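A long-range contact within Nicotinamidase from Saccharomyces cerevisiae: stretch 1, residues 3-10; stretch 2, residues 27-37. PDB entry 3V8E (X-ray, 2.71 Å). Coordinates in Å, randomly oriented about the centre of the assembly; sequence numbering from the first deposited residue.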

ATOM      1  N   THR A   3      -6.050   5.066  14.174  1.00 29.38           N
ATOM      2  CA  THR A   3      -6.296   5.366  12.759  1.00 28.03           C
ATOM      3  C   THR A   3      -6.218   4.090  11.925  1.00 27.77           C
ATOM      4  O   THR A   3      -5.261   3.320  12.047  1.00 27.98           O
ATOM      5  CB  THR A   3      -5.315   6.424  12.213  1.00 26.82           C
ATOM      6  OG1 THR A   3      -5.489   7.648  12.937  1.00 26.84           O
ATOM      7  CG2 THR A   3      -5.549   6.693  10.727  1.00 25.48           C
ATOM      8  N   LEU A   4      -7.235   3.867  11.096  1.00 27.26           N
ATOM      9  CA  LEU A   4      -7.229   2.759  10.146  1.00 27.04           C
ATOM     10  C   LEU A   4      -6.662   3.237   8.820  1.00 26.42           C
ATOM     11  O   LEU A   4      -7.127   4.262   8.270  1.00 26.16           O
ATOM     12  CB  LEU A   4      -8.653   2.234   9.935  1.00 27.75           C
ATOM     13  CG  LEU A   4      -8.926   1.210   8.822  1.00 27.57           C
ATOM     14  CD1 LEU A   4      -8.202  -0.102   9.079  1.00 27.59           C
ATOM     15  CD2 LEU A   4     -10.425   0.973   8.687  1.00 27.93           C
ATOM     16  N   ILE A   5      -5.653   2.519   8.316  1.00 25.56           N
ATOM     17  CA  ILE A   5      -5.097   2.809   6.990  1.00 24.48           C
ATOM     18  C   ILE A   5      -5.468   1.677   6.055  1.00 24.79           C
ATOM     19  O   ILE A   5      -5.111   0.516   6.297  1.00 25.91           O
ATOM     20  CB  ILE A   5      -3.562   2.980   7.001  1.00 24.09           C
ATOM     21  CG1 ILE A   5      -3.127   4.114   7.953  1.00 24.05           C
ATOM     22  CG2 ILE A   5      -3.046   3.226   5.587  1.00 22.92           C
ATOM     23  CD1 ILE A   5      -1.624   4.184   8.161  1.00 23.34           C
ATOM     24  N   VAL A   6      -6.195   2.011   4.996  1.00 24.48           N
ATOM     25  CA  VAL A   6      -6.684   1.020   4.037  1.00 24.85           C
ATOM     26  C   VAL A   6      -5.784   1.142   2.820  1.00 25.08           C
ATOM     27  O   VAL A   6      -5.780   2.182   2.136  1.00 25.29           O
ATOM     28  CB  VAL A   6      -8.159   1.295   3.653  1.00 24.71           C
ATOM     29  CG1 VAL A   6      -8.640   0.332   2.590  1.00 24.71           C
ATOM     30  CG2 VAL A   6      -9.053   1.224   4.876  1.00 24.75           C
ATOM     31  N   VAL A   7      -4.997   0.107   2.562  1.00 25.67           N
ATOM     32  CA  VAL A   7      -3.916   0.222   1.579  1.00 26.38           C
ATOM     33  C   VAL A   7      -4.240  -0.278   0.160  1.00 27.27           C
ATOM     34  O   VAL A   7      -4.483  -1.472  -0.051  1.00 27.02           O
ATOM     35  CB  VAL A   7      -2.641  -0.472   2.081  1.00 26.36           C
ATOM     36  CG1 VAL A   7      -1.554  -0.376   1.031  1.00 26.48           C
ATOM     37  CG2 VAL A   7      -2.183   0.158   3.383  1.00 26.38           C
ATOM     38  N   ASP A   8      -4.228   0.663  -0.793  1.00 27.79           N
ATOM     39  CA  ASP A   8      -4.305   0.387  -2.238  1.00 28.19           C
ATOM     40  C   ASP A   8      -5.453  -0.539  -2.665  1.00 28.12           C
ATOM     41  O   ASP A   8      -5.254  -1.460  -3.451  1.00 28.50           O
ATOM     42  CB  ASP A   8      -2.951  -0.120  -2.773  1.00 29.56           C
ATOM     43  CG  ASP A   8      -1.843   0.937  -2.685  1.00 32.06           C
ATOM     44  OD1 ASP A   8      -2.054   2.020  -2.093  1.00 33.81           O
ATOM     45  OD2 ASP A   8      -0.742   0.708  -3.225  1.00 34.27           O
ATOM     46  N   MET A   9      -6.656  -0.291  -2.156  1.00 27.42           N
ATOM     47  CA  MET A   9      -7.808  -1.059  -2.587  1.00 27.23           C
ATOM     48  C   MET A   9      -8.290  -0.512  -3.913  1.00 27.32           C
ATOM     49  O   MET A   9      -9.371   0.100  -4.006  1.00 27.38           O
ATOM     50  CB  MET A   9      -8.914  -1.040  -1.547  1.00 27.62           C
ATOM     51  CG  MET A   9      -8.610  -1.883  -0.321  1.00 28.14           C
ATOM     52  SD  MET A   9      -8.494  -3.648  -0.652  1.00 29.83           S
ATOM     53  CE  MET A   9     -10.190  -4.075  -1.016  1.00 28.92           C
ATOM     54  N   GLN A  10      -7.465  -0.727  -4.941  1.00 26.92           N
ATOM     55  CA  GLN A  10      -7.723  -0.167  -6.262  1.00 27.15           C
ATOM     56  C   GLN A  10      -8.016  -1.251  -7.292  1.00 28.41           C
ATOM     57  O   GLN A  10      -7.582  -2.413  -7.144  1.00 29.22           O
ATOM     58  CB  GLN A  10      -6.541   0.676  -6.711  1.00 26.58           C
ATOM     59  CG  GLN A  10      -6.184   1.820  -5.770  1.00 25.97           C
ATOM     60  CD  GLN A  10      -4.820   2.399  -6.080  1.00 25.56           C
ATOM     61  OE1 GLN A  10      -3.830   1.976  -5.510  1.00 25.70           O
ATOM     62  NE2 GLN A  10      -4.761   3.349  -7.004  1.00 25.76           N
ATOM     63  N   GLU A  27     -12.340 -10.640  -2.217  1.00 41.35           N
ATOM     64  CA  GLU A  27     -12.929 -11.069  -0.957  1.00 41.91           C
ATOM     65  C   GLU A  27     -12.820 -10.003   0.104  1.00 40.36           C
ATOM     66  O   GLU A  27     -13.542 -10.051   1.086  1.00 41.56           O
ATOM     67  CB  GLU A  27     -12.267 -12.342  -0.452  1.00 43.59           C
ATOM     68  CG  GLU A  27     -12.612 -13.557  -1.280  1.00 47.33           C
ATOM     69  CD  GLU A  27     -11.763 -14.782  -0.982  1.00 49.62           C
ATOM     70  OE1 GLU A  27     -10.917 -14.757  -0.066  1.00 49.12           O
ATOM     71  OE2 GLU A  27     -11.957 -15.798  -1.688  1.00 53.95           O
ATOM     72  N   LEU A  28     -11.922  -9.038  -0.098  1.00 37.98           N
ATOM     73  CA  LEU A  28     -11.670  -7.981   0.883  1.00 35.97           C
ATOM     74  C   LEU A  28     -12.636  -6.798   0.835  1.00 35.74           C
ATOM     75  O   LEU A  28     -12.748  -6.065   1.820  1.00 35.41           O
ATOM     76  CB  LEU A  28     -10.263  -7.440   0.712  1.00 34.11           C
ATOM     77  CG  LEU A  28      -9.090  -8.378   0.927  1.00 34.42           C
ATOM     78  CD1 LEU A  28      -7.834  -7.559   0.752  1.00 32.92           C
ATOM     79  CD2 LEU A  28      -9.118  -9.043   2.297  1.00 34.95           C
ATOM     80  N   ILE A  29     -13.317  -6.607  -0.296  1.00 35.33           N
ATOM     81  CA  ILE A  29     -14.093  -5.393  -0.539  1.00 35.51           C
ATOM     82  C   ILE A  29     -15.155  -5.187   0.551  1.00 36.87           C
ATOM     83  O   ILE A  29     -15.173  -4.161   1.232  1.00 36.84           O
ATOM     84  CB  ILE A  29     -14.745  -5.391  -1.949  1.00 35.92           C
ATOM     85  CG1 ILE A  29     -13.691  -5.524  -3.047  1.00 34.87           C
ATOM     86  CG2 ILE A  29     -15.547  -4.122  -2.186  1.00 35.38           C
ATOM     87  CD1 ILE A  29     -14.287  -5.635  -4.437  1.00 35.65           C
ATOM     88  N   ASN A  30     -16.029  -6.163   0.728  1.00 38.44           N
ATOM     89  CA  ASN A  30     -17.095  -6.016   1.703  1.00 39.61           C
ATOM     90  C   ASN A  30     -16.622  -5.975   3.147  1.00 38.94           C
ATOM     91  O   ASN A  30     -16.986  -5.052   3.877  1.00 38.50           O
ATOM     92  CB  ASN A  30     -18.234  -7.015   1.464  1.00 41.73           C
ATOM     93  CG  ASN A  30     -19.175  -6.549   0.372  1.00 43.41           C
ATOM     94  OD1 ASN A  30     -19.117  -5.393  -0.064  1.00 44.34           O
ATOM     95  ND2 ASN A  30     -20.034  -7.432  -0.088  1.00 45.59           N
ATOM     96  N   PRO A  31     -15.789  -6.950   3.560  1.00 38.63           N
ATOM     97  CA  PRO A  31     -15.301  -6.913   4.934  1.00 38.33           C
ATOM     98  C   PRO A  31     -14.568  -5.615   5.289  1.00 36.96           C
ATOM     99  O   PRO A  31     -14.802  -5.071   6.370  1.00 37.69           O
ATOM    100  CB  PRO A  31     -14.358  -8.113   4.999  1.00 38.26           C
ATOM    101  CG  PRO A  31     -14.916  -9.049   3.995  1.00 38.84           C
ATOM    102  CD  PRO A  31     -15.352  -8.174   2.866  1.00 38.36           C
ATOM    103  N   ILE A  32     -13.715  -5.104   4.404  1.00 35.17           N
ATOM    104  CA  ILE A  32     -13.031  -3.834   4.689  1.00 33.91           C
ATOM    105  C   ILE A  32     -14.030  -2.677   4.769  1.00 34.88           C
ATOM    106  O   ILE A  32     -13.935  -1.803   5.641  1.00 35.77           O
ATOM    107  CB  ILE A  32     -11.911  -3.520   3.680  1.00 31.78           C
ATOM    108  CG1 ILE A  32     -10.705  -4.422   3.951  1.00 30.65           C
ATOM    109  CG2 ILE A  32     -11.516  -2.051   3.755  1.00 30.29           C
ATOM    110  CD1 ILE A  32      -9.627  -4.351   2.894  1.00 29.65           C
ATOM    111  N   SER A  33     -14.998  -2.688   3.868  1.00 36.09           N
ATOM    112  CA  SER A  33     -16.052  -1.704   3.880  1.00 36.67           C
ATOM    113  C   SER A  33     -16.820  -1.729   5.209  1.00 37.68           C
ATOM    114  O   SER A  33     -17.130  -0.668   5.772  1.00 37.92           O
ATOM    115  CB  SER A  33     -16.984  -1.934   2.706  1.00 37.60           C
ATOM    116  OG  SER A  33     -17.895  -0.855   2.614  1.00 39.83           O
ATOM    117  N   ASP A  34     -17.109  -2.932   5.702  1.00 38.17           N
ATOM    118  CA  ASP A  34     -17.736  -3.123   7.015  1.00 39.44           C
ATOM    119  C   ASP A  34     -16.828  -2.646   8.133  1.00 37.73           C
ATOM    120  O   ASP A  34     -17.264  -1.966   9.051  1.00 37.79           O
ATOM    121  CB  ASP A  34     -18.086  -4.596   7.253  1.00 41.21           C
ATOM    122  CG  ASP A  34     -19.216  -5.079   6.377  1.00 43.11           C
ATOM    123  OD1 ASP A  34     -19.742  -4.270   5.578  1.00 43.27           O
ATOM    124  OD2 ASP A  34     -19.581  -6.276   6.491  1.00 45.11           O
ATOM    125  N   LEU A  35     -15.556  -3.003   8.043  1.00 36.62           N
ATOM    126  CA  LEU A  35     -14.569  -2.542   9.001  1.00 35.99           C
ATOM    127  C   LEU A  35     -14.542  -1.009   9.107  1.00 35.70           C
ATOM    128  O   LEU A  35     -14.581  -0.463  10.214  1.00 36.17           O
ATOM    129  CB  LEU A  35     -13.201  -3.094   8.642  1.00 34.64           C
ATOM    130  CG  LEU A  35     -12.148  -2.913   9.723  1.00 34.41           C
ATOM    131  CD1 LEU A  35     -12.461  -3.789  10.921  1.00 35.28           C
ATOM    132  CD2 LEU A  35     -10.776  -3.221   9.123  1.00 33.45           C
ATOM    133  N   MET A  36     -14.517  -0.322   7.965  1.00 35.24           N
ATOM    134  CA  MET A  36     -14.521   1.140   7.954  1.00 35.58           C
ATOM    135  C   MET A  36     -15.699   1.757   8.709  1.00 38.35           C
ATOM    136  O   MET A  36     -15.548   2.820   9.320  1.00 39.22           O
ATOM    137  CB  MET A  36     -14.470   1.667   6.530  1.00 34.66           C
ATOM    138  CG  MET A  36     -13.152   1.384   5.833  1.00 33.89           C
ATOM    139  SD  MET A  36     -13.226   1.654   4.055  1.00 34.07           S
ATOM    140  CE  MET A  36     -13.251   3.441   3.948  1.00 32.75           C
ATOM    141  N   GLN A  37     -16.855   1.089   8.683  1.00 40.27           N
ATOM    142  CA  GLN A  37     -18.084   1.634   9.263  1.00 42.44           C
ATOM    143  C   GLN A  37     -18.398   1.124  10.677  1.00 43.79           C
ATOM    144  O   GLN A  37     -19.412   1.505  11.260  1.00 45.03           O
ATOM    145  CB  GLN A  37     -19.273   1.307   8.369  1.00 45.21           C
ATOM    146  CG  GLN A  37     -19.193   1.837   6.953  1.00 47.28           C
ATOM    147  CD  GLN A  37     -20.433   1.496   6.134  1.00 50.50           C
ATOM    148  OE1 GLN A  37     -21.553   1.882   6.483  1.00 55.30           O
ATOM    149  NE2 GLN A  37     -20.238   0.774   5.036  1.00 50.24           N
TER

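No hydrogen bond or salt bridge crosses between these two stretches; every contact is apolar, and the residue that gives up the most surface to it, Met-9, lies not in the strand but in the loop just beyond it. Strand 3-7 and helix 29-37 run nearly antiparallel, at 158°, with their axes 10.4 Å apart at closest approach. That spacing leaves room for one layer of interlocking side chains, and the two stretches together bury 321 Å² in it.

The alternation of a β-strand decides which residues take part. Leu-4 and Val-6 send their CA-to-CB bonds toward the helix, whereas Val-7 points away and Thr-3 and Ile-5 are out of reach. The second stretch contributes residues with a helical repeat of three or four, Leu-28, Ile-32 and then Leu-35 and Met-36, with Ile-29 beside them. Because the directions are opposed, Leu-4 meets Leu-35 and Met-36, while Met-9 meets Leu-28 and Ile-29.

Leu-4, in the t, p rotamer, touches two neighbours on successive positions: both its methyls lie near CD2 of Leu-35, CD1 at 4.0 Å and CD2 at 4.2 Å, and its CD2 also lies 4.0 Å from CG of Met-36. Val-6 is shorter but also branched, and it touches residues one helical turn apart. Val-6 CG1 is 3.9 Å from Ile-32 CG2, and Val-6 CG2 lies near both Ile-32 CG2 and Met-36 CG, at 4.2 Å from the latter. The CG methylene of Met-36 thus meets both strand residues, although its CA-to-CB bond points sideways.

Beyond the strand, Met-9 again points toward the helix. Its long, unbranched chain, with all three chi angles in m, curls toward Leu-28 and Ile-29. SD packs 3.8 Å from CD1 of Ile-32, and CE reaches 3.8 Å from CB of Leu-28 and 4.3 Å from CG1 of Ile-29. Flexible thioether chemistry suits this place: the chain can bend to follow an uneven apolar surface and carries no charge that would need a partner. Ile-32, approached by both Val-6 and Met-9, spans the two with its CG2 and CD1 methyls.

The apolar side chains make the face, and the helical hydrogen bonds, such as Ile-32 N to Leu-28 O (2.9 Å) and Met-36 N to Ile-32 O (2.8 Å), satisfy the backbone groups behind it. Polar residues stay off this face: Asn-30 and Asp-34 are exposed, and buried Ser-33 bonds through OG elsewhere in the structure.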